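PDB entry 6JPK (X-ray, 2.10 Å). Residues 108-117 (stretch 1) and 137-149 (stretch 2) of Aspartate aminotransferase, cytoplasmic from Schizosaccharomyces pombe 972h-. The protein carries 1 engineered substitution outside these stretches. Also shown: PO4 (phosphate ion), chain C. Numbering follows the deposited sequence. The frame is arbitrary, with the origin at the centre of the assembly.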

ATOM      1  N   GLY A 108      -3.012   8.931   2.692  1.00  7.90           N
ATOM      2  CA  GLY A 108      -3.413   9.966   1.748  1.00  7.19           C
ATOM      3  C   GLY A 108      -2.753   9.821   0.387  1.00  7.57           C
ATOM      4  O   GLY A 108      -3.376  10.089  -0.646  1.00  6.55           O
ATOM      5  N   THR A 109      -1.488   9.404   0.358  1.00  6.90           N
ATOM      6  CA  THR A 109      -0.806   9.275  -0.931  1.00  6.92           C
ATOM      7  C   THR A 109      -1.470   8.208  -1.792  1.00  8.69           C
ATOM      8  O   THR A 109      -1.711   8.420  -2.986  1.00  7.40           O
ATOM      9  N   GLY A 110      -1.777   7.051  -1.192  1.00  8.06           N
ATOM     10  CA  GLY A 110      -2.483   6.008  -1.916  1.00  6.20           C
ATOM     11  C   GLY A 110      -3.877   6.421  -2.345  1.00  6.40           C
ATOM     12  O   GLY A 110      -4.342   6.014  -3.413  1.00  6.38           O
ATOM     13  N   ALA A 111      -4.570   7.230  -1.531  1.00  6.24           N
ATOM     14  CA  ALA A 111      -5.855   7.763  -1.978  1.00  9.06           C
ATOM     15  C   ALA A 111      -5.681   8.648  -3.212  1.00  7.62           C
ATOM     16  O   ALA A 111      -6.454   8.549  -4.175  1.00  6.73           O
ATOM     17  N   ASN A 112      -4.670   9.517  -3.199  1.00  8.18           N
ATOM     18  CA  ASN A 112      -4.391  10.348  -4.367  1.00  9.16           C
ATOM     19  C   ASN A 112      -4.045   9.486  -5.579  1.00  6.49           C
ATOM     20  O   ASN A 112      -4.450   9.794  -6.709  1.00  7.31           O
ATOM     21  N   PHE A 113      -3.297   8.398  -5.365  1.00  6.43           N
ATOM     22  CA  PHE A 113      -2.953   7.526  -6.482  1.00 11.24           C
ATOM     23  C   PHE A 113      -4.203   6.888  -7.067  1.00 11.89           C
ATOM     24  O   PHE A 113      -4.367   6.820  -8.294  1.00  6.91           O
ATOM     25  N   LEU A 114      -5.118   6.447  -6.199  1.00  8.00           N
ATOM     26  CA  LEU A 114      -6.375   5.868  -6.668  1.00  8.79           C
ATOM     27  C   LEU A 114      -7.174   6.872  -7.486  1.00  9.23           C
ATOM     28  O   LEU A 114      -7.649   6.559  -8.584  1.00  7.23           O
ATOM     29  N   ALA A 115      -7.383   8.068  -6.936  1.00  7.08           N
ATOM     30  CA  ALA A 115      -8.194   9.054  -7.632  1.00  8.51           C
ATOM     31  C   ALA A 115      -7.573   9.414  -8.969  1.00  7.79           C
ATOM     32  O   ALA A 115      -8.271   9.497  -9.987  1.00  9.94           O
ATOM     33  N   ALA A 116      -6.250   9.605  -8.992  1.00  8.78           N
ATOM     34  CA  ALA A 116      -5.582  10.020 -10.219  1.00  7.77           C
ATOM     35  C   ALA A 116      -5.609   8.914 -11.267  1.00  9.55           C
ATOM     36  O   ALA A 116      -5.839   9.190 -12.447  1.00  7.74           O
ATOM     37  N   SER A 117      -5.367   7.659 -10.857  1.00  9.39           N
ATOM     38  CA  SER A 117      -5.475   6.542 -11.796  1.00 11.01           C
ATOM     39  C   SER A 117      -6.870   6.473 -12.397  1.00  9.44           C
ATOM     40  O   SER A 117      -7.030   6.382 -13.620  1.00  8.16           O
ATOM     41  N   THR A 137       3.071  23.436  -3.751  1.00  7.01           N
ATOM     42  CA  THR A 137       2.281  22.390  -3.115  1.00  8.64           C
ATOM     43  C   THR A 137       3.218  21.272  -2.684  1.00 10.51           C
ATOM     44  O   THR A 137       4.425  21.307  -2.946  1.00 13.42           O
ATOM     45  N   TRP A 138       2.647  20.266  -2.039  1.00  8.88           N
ATOM     46  CA  TRP A 138       3.346  19.020  -1.764  1.00 16.86           C
ATOM     47  C   TRP A 138       3.922  18.453  -3.065  1.00 15.97           C
ATOM     48  O   TRP A 138       3.159  18.198  -4.010  1.00 13.42           O
ATOM     49  N   PRO A 139       5.247  18.273  -3.167  1.00 18.24           N
ATOM     50  CA  PRO A 139       5.856  17.962  -4.479  1.00 18.28           C
ATOM     51  C   PRO A 139       5.380  16.657  -5.103  1.00 16.31           C
ATOM     52  O   PRO A 139       5.424  16.520  -6.333  1.00 13.04           O
ATOM     53  N   VAL A 140       4.909  15.701  -4.302  1.00 15.69           N
ATOM     54  CA  VAL A 140       4.374  14.470  -4.870  1.00 18.23           C
ATOM     55  C   VAL A 140       3.095  14.718  -5.666  1.00 14.95           C
ATOM     56  O   VAL A 140       2.744  13.906  -6.524  1.00 14.83           O
ATOM     57  N   HIS A 141       2.383  15.822  -5.424  1.00 15.09           N
ATOM     58  CA  HIS A 141       1.196  16.090  -6.234  1.00 15.18           C
ATOM     59  C   HIS A 141       1.549  16.161  -7.713  1.00 13.62           C
ATOM     60  O   HIS A 141       0.790  15.678  -8.560  1.00 19.12           O
ATOM     61  N   ARG A 142       2.703  16.738  -8.046  1.00  7.75           N
ATOM     62  CA  ARG A 142       3.069  16.847  -9.453  1.00 10.37           C
ATOM     63  C   ARG A 142       3.523  15.507 -10.016  1.00 10.07           C
ATOM     64  O   ARG A 142       3.004  15.055 -11.039  1.00  7.88           O
ATOM     65  N   THR A 143       4.495  14.856  -9.364  1.00  7.91           N
ATOM     66  CA  THR A 143       5.073  13.641  -9.937  1.00  9.72           C
ATOM     67  C   THR A 143       4.072  12.496  -9.957  1.00  7.11           C
ATOM     68  O   THR A 143       4.076  11.696 -10.893  1.00  9.48           O
ATOM     69  N   LEU A 144       3.194  12.404  -8.959  1.00  6.88           N
ATOM     70  CA  LEU A 144       2.222  11.315  -8.965  1.00  7.83           C
ATOM     71  C   LEU A 144       1.323  11.390 -10.195  1.00 10.69           C
ATOM     72  O   LEU A 144       1.059  10.368 -10.848  1.00  8.22           O
ATOM     73  N   TRP A 145       0.867  12.604 -10.545  1.00  7.08           N
ATOM     74  CA  TRP A 145      -0.029  12.766 -11.685  1.00  9.98           C
ATOM     75  C   TRP A 145       0.721  12.630 -12.998  1.00  7.84           C
ATOM     76  O   TRP A 145       0.220  11.996 -13.935  1.00  9.70           O
ATOM     77  N   GLU A 146       1.916  13.228 -13.094  1.00  7.97           N
ATOM     78  CA  GLU A 146       2.727  13.090 -14.305  1.00 10.61           C
ATOM     79  C   GLU A 146       3.093  11.631 -14.574  1.00 12.81           C
ATOM     80  O   GLU A 146       3.089  11.190 -15.734  1.00 14.89           O
ATOM     81  N   LYS A 147       3.424  10.866 -13.523  1.00 10.68           N
ATOM     82  CA  LYS A 147       3.744   9.450 -13.719  1.00 13.67           C
ATOM     83  C   LYS A 147       2.562   8.676 -14.286  1.00 13.77           C
ATOM     84  O   LYS A 147       2.757   7.671 -14.971  1.00 16.01           O
ATOM     85  N   LEU A 148       1.335   9.105 -13.998  1.00 10.20           N
ATOM     86  CA  LEU A 148       0.157   8.460 -14.563  1.00 10.82           C
ATOM     87  C   LEU A 148      -0.218   9.025 -15.914  1.00 15.38           C
ATOM     88  O   LEU A 148      -1.246   8.633 -16.466  1.00 18.71           O
ATOM     89  N   GLY A 149       0.597   9.920 -16.468  1.00 15.37           N
ATOM     90  CA  GLY A 149       0.382  10.404 -17.813  1.00 16.55           C
ATOM     91  C   GLY A 149      -0.470  11.649 -17.932  1.00 18.14           C
ATOM     92  O   GLY A 149      -0.830  12.021 -19.051  1.00 15.29           O
TER

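This is a mainly apolar contact between two helices that run in roughly the same direction, with axes 9.8 Å apart at closest and 39° between them, and no direct hydrogen bond joins the two stretches. Leu144 is the central knob. Its CA-to-CB bond points toward stretch 1, chi1 is t and chi2 lies off the wells at 145°. The side chain sits among Thr109, Asn112, Phe113 and Ala116. Leu144 CD1 lies 4.0 Å from Phe113 CB, and Leu144 CD2 lies 3.7 Å from Ala116 CB.

Ala116 also points toward its partner. Its CB packs closely against the Trp145 ring. Ala116 CB sits over one face of that ring, 3.5 Å from Trp145 CE2, in a CH-pi contact. Trp145 (chi1 m) leaves its backbone sideways, but its end comes nearer to stretch 1.

Leu148 follows the helix and points inward, with chi1 m and chi2 t. Its CD1 is 3.6 Å from Ala116 CB, and its CD2 is 3.9 Å from Phe113 CE2. Phe113 is t and leaves sideways. Ser117 (m) points away and turns its hydroxyl back to its own helix, where Ser117 OG donates to Phe113 O at 2.8 Å.

Asn112 (m) points toward stretch 2. Its ND2 donates to Gly108 O at 2.9 Å. A water bridges the stretches here: it donates to Asn112 OD1 at 2.4 Å and accepts a weak bond from Trp145 NE1 at 3.2 Å.

A phosphate ion, probably from the crystallisation liquor, binds stretch 1. Gly108 N donates to PO4 O2 at 2.7 Å, and Thr109 N donates to PO4 O1 at 2.9 Å. Thr109 (m) lies near the edge of the Trp138 ring, but the two are modelled too close for that contact to carry weight.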

ATOM      1  CB  THR A 109       0.671   8.956  -0.725  1.00  9.90           C
ATOM      2  OG1 THR A 109       1.261  10.003   0.049  1.00 11.79           O
ATOM      3  CG2 THR A 109       1.391   8.872  -2.080  1.00  8.67           C
ATOM      4  CB  ALA A 111      -6.535   8.541  -0.851  1.00  7.28           C
ATOM      5  CB  ASN A 112      -3.251  11.335  -4.056  1.00 10.98           C
ATOM      6  CG  ASN A 112      -3.737  12.588  -3.312  1.00 14.55           C
ATOM      7  OD1 ASN A 112      -4.249  13.519  -3.927  1.00 19.28           O
ATOM      8  ND2 ASN A 112      -3.579  12.607  -1.988  1.00 12.98           N
ATOM      9  CB  PHE A 113      -1.953   6.456  -6.036  1.00 10.42           C
ATOM     10  CG  PHE A 113      -1.591   5.485  -7.126  1.00 12.34           C
ATOM     11  CD1 PHE A 113      -2.250   4.268  -7.236  1.00 15.21           C
ATOM     12  CD2 PHE A 113      -0.618   5.801  -8.059  1.00 11.78           C
ATOM     13  CE1 PHE A 113      -1.937   3.374  -8.253  1.00 18.32           C
ATOM     14  CE2 PHE A 113      -0.291   4.916  -9.073  1.00 13.12           C
ATOM     15  CZ  PHE A 113      -0.949   3.699  -9.174  1.00 14.15           C
ATOM     16  CB  LEU A 114      -7.219   5.398  -5.483  1.00 10.94           C
ATOM     17  CG  LEU A 114      -7.261   3.926  -5.098  1.00 22.56           C
ATOM     18  CD1 LEU A 114      -8.240   3.752  -3.936  1.00 20.67           C
ATOM     19  CD2 LEU A 114      -7.677   3.075  -6.297  1.00 23.32           C
ATOM     20  CB  ALA A 115      -8.371  10.298  -6.761  1.00  8.24           C
ATOM     21  CB  ALA A 116      -4.143  10.440  -9.923  1.00  7.11           C
ATOM     22  CB  SER A 117      -5.146   5.213 -11.115  1.00 16.40           C
ATOM     23  OG  SER A 117      -3.849   5.224 -10.560  1.00 25.26           O
ATOM     24  CB  THR A 137       1.186  21.849  -4.047  1.00 10.68           C
ATOM     25  OG1 THR A 137       0.287  21.020  -3.297  1.00  9.83           O
ATOM     26  CG2 THR A 137       1.794  21.023  -5.188  1.00  9.04           C
ATOM     27  CB  TRP A 138       2.373  18.033  -1.125  1.00 23.85           C
ATOM     28  CG  TRP A 138       2.983  16.756  -0.692  1.00 34.76           C
ATOM     29  CD1 TRP A 138       4.209  16.579  -0.115  1.00 39.20           C
ATOM     30  CD2 TRP A 138       2.397  15.456  -0.804  1.00 41.67           C
ATOM     31  NE1 TRP A 138       4.420  15.244   0.142  1.00 42.34           N
ATOM     32  CE2 TRP A 138       3.321  14.534  -0.272  1.00 43.40           C
ATOM     33  CE3 TRP A 138       1.175  14.982  -1.298  1.00 46.99           C
ATOM     34  CZ2 TRP A 138       3.062  13.163  -0.220  1.00 45.99           C
ATOM     35  CZ3 TRP A 138       0.920  13.620  -1.245  1.00 48.54           C
ATOM     36  CH2 TRP A 138       1.860  12.729  -0.711  1.00 46.57           C
ATOM     37  CB  PRO A 139       7.362  17.913  -4.170  1.00 22.48           C
ATOM     38  CG  PRO A 139       7.516  18.720  -2.891  1.00 22.15           C
ATOM     39  CD  PRO A 139       6.259  18.436  -2.106  1.00 20.10           C
ATOM     40  CB  VAL A 140       4.170  13.435  -3.744  1.00 19.96           C
ATOM     41  CG1 VAL A 140       3.481  12.194  -4.256  1.00 18.88           C
ATOM     42  CG2 VAL A 140       5.529  13.058  -3.153  1.00 23.37           C
ATOM     43  CB  HIS A 141       0.510  17.384  -5.792  1.00 21.23           C
ATOM     44  CG  HIS A 141      -0.382  17.220  -4.599  1.00 29.41           C
ATOM     45  ND1 HIS A 141      -0.942  18.293  -3.935  1.00 29.99           N
ATOM     46  CD2 HIS A 141      -0.813  16.111  -3.954  1.00 28.01           C
ATOM     47  CE1 HIS A 141      -1.670  17.849  -2.925  1.00 29.70           C
ATOM     48  NE2 HIS A 141      -1.610  16.530  -2.917  1.00 29.57           N
ATOM     49  CB  ARG A 142       4.165  17.896  -9.658  1.00  7.23           C
ATOM     50  CG  ARG A 142       4.740  17.840 -11.073  1.00  8.35           C
ATOM     51  CD  ARG A 142       5.809  18.909 -11.334  1.00 12.21           C
ATOM     52  NE  ARG A 142       5.238  20.257 -11.319  1.00 12.57           N
ATOM     53  CZ  ARG A 142       4.707  20.875 -12.372  1.00 13.41           C
ATOM     54  NH1 ARG A 142       4.649  20.284 -13.569  1.00 10.68           N
ATOM     55  NH2 ARG A 142       4.233  22.104 -12.225  1.00 14.77           N
ATOM     56  CB  THR A 143       6.342  13.224  -9.172  1.00  9.14           C
ATOM     57  OG1 THR A 143       6.052  13.085  -7.777  1.00 10.74           O
ATOM     58  CG2 THR A 143       7.430  14.266  -9.339  1.00 14.20           C
ATOM     59  CB  LEU A 144       1.402  11.345  -7.671  1.00  8.15           C
ATOM     60  CG  LEU A 144       0.318  10.281  -7.476  1.00 14.20           C
ATOM     61  CD1 LEU A 144       0.218   9.868  -6.000  1.00 11.27           C
ATOM     62  CD2 LEU A 144      -1.041  10.767  -7.992  1.00 11.94           C
ATOM     63  CB  TRP A 145      -0.748  14.119 -11.613  1.00  8.07           C
ATOM     64  CG  TRP A 145      -1.896  14.111 -10.645  1.00  9.42           C
ATOM     65  CD1 TRP A 145      -1.834  14.280  -9.294  1.00 11.23           C
ATOM     66  CD2 TRP A 145      -3.281  13.924 -10.961  1.00  8.69           C
ATOM     67  NE1 TRP A 145      -3.095  14.205  -8.745  1.00 10.74           N
ATOM     68  CE2 TRP A 145      -3.999  13.980  -9.748  1.00  8.71           C
ATOM     69  CE3 TRP A 145      -3.980  13.702 -12.152  1.00  8.27           C
ATOM     70  CZ2 TRP A 145      -5.377  13.833  -9.690  1.00  9.96           C
ATOM     71  CZ3 TRP A 145      -5.358  13.557 -12.093  1.00  9.48           C
ATOM     72  CH2 TRP A 145      -6.041  13.627 -10.870  1.00  8.57           C
ATOM     73  CB  GLU A 146       4.000  13.943 -14.205  1.00 14.48           C
ATOM     74  CG  GLU A 146       3.782  15.458 -14.379  1.00 16.88           C
ATOM     75  CD  GLU A 146       5.048  16.300 -14.143  1.00 22.86           C
ATOM     76  OE1 GLU A 146       6.052  15.760 -13.619  1.00 21.27           O
ATOM     77  OE2 GLU A 146       5.033  17.514 -14.486  1.00 23.30           O
ATOM     78  CB  LYS A 147       4.183   8.783 -12.409  1.00 22.16           C
ATOM     79  CG  LYS A 147       5.492   9.286 -11.792  1.00 30.63           C
ATOM     80  CD  LYS A 147       6.668   9.224 -12.731  1.00 35.67           C
ATOM     81  CE  LYS A 147       7.958   9.503 -11.958  1.00 36.70           C
ATOM     82  NZ  LYS A 147       9.145   9.316 -12.827  1.00 36.00           N
ATOM     83  CB  LEU A 148      -1.030   8.572 -13.601  1.00 14.05           C
ATOM     84  CG  LEU A 148      -0.848   7.713 -12.351  1.00 11.44           C
ATOM     85  CD1 LEU A 148      -1.840   8.078 -11.257  1.00 12.95           C
ATOM     86  CD2 LEU A 148      -0.962   6.229 -12.720  1.00  7.64           C
TER
HETATM   87  P   PO4 C 501       0.154  10.322   3.782  1.00 14.97           P
HETATM   88  O1  PO4 C 501       0.408   9.523   2.520  1.00 11.88           O
HETATM   89  O2  PO4 C 501      -1.230  10.064   4.333  1.00 14.75           O
HETATM   90  O3  PO4 C 501       1.209   9.928   4.796  1.00 12.88           O
HETATM   91  O4  PO4 C 501       0.264  11.807   3.536  1.00 18.43           O
HETATM   92  O   HOH W   1      -4.879  13.240  -6.265  1.00 33.64           O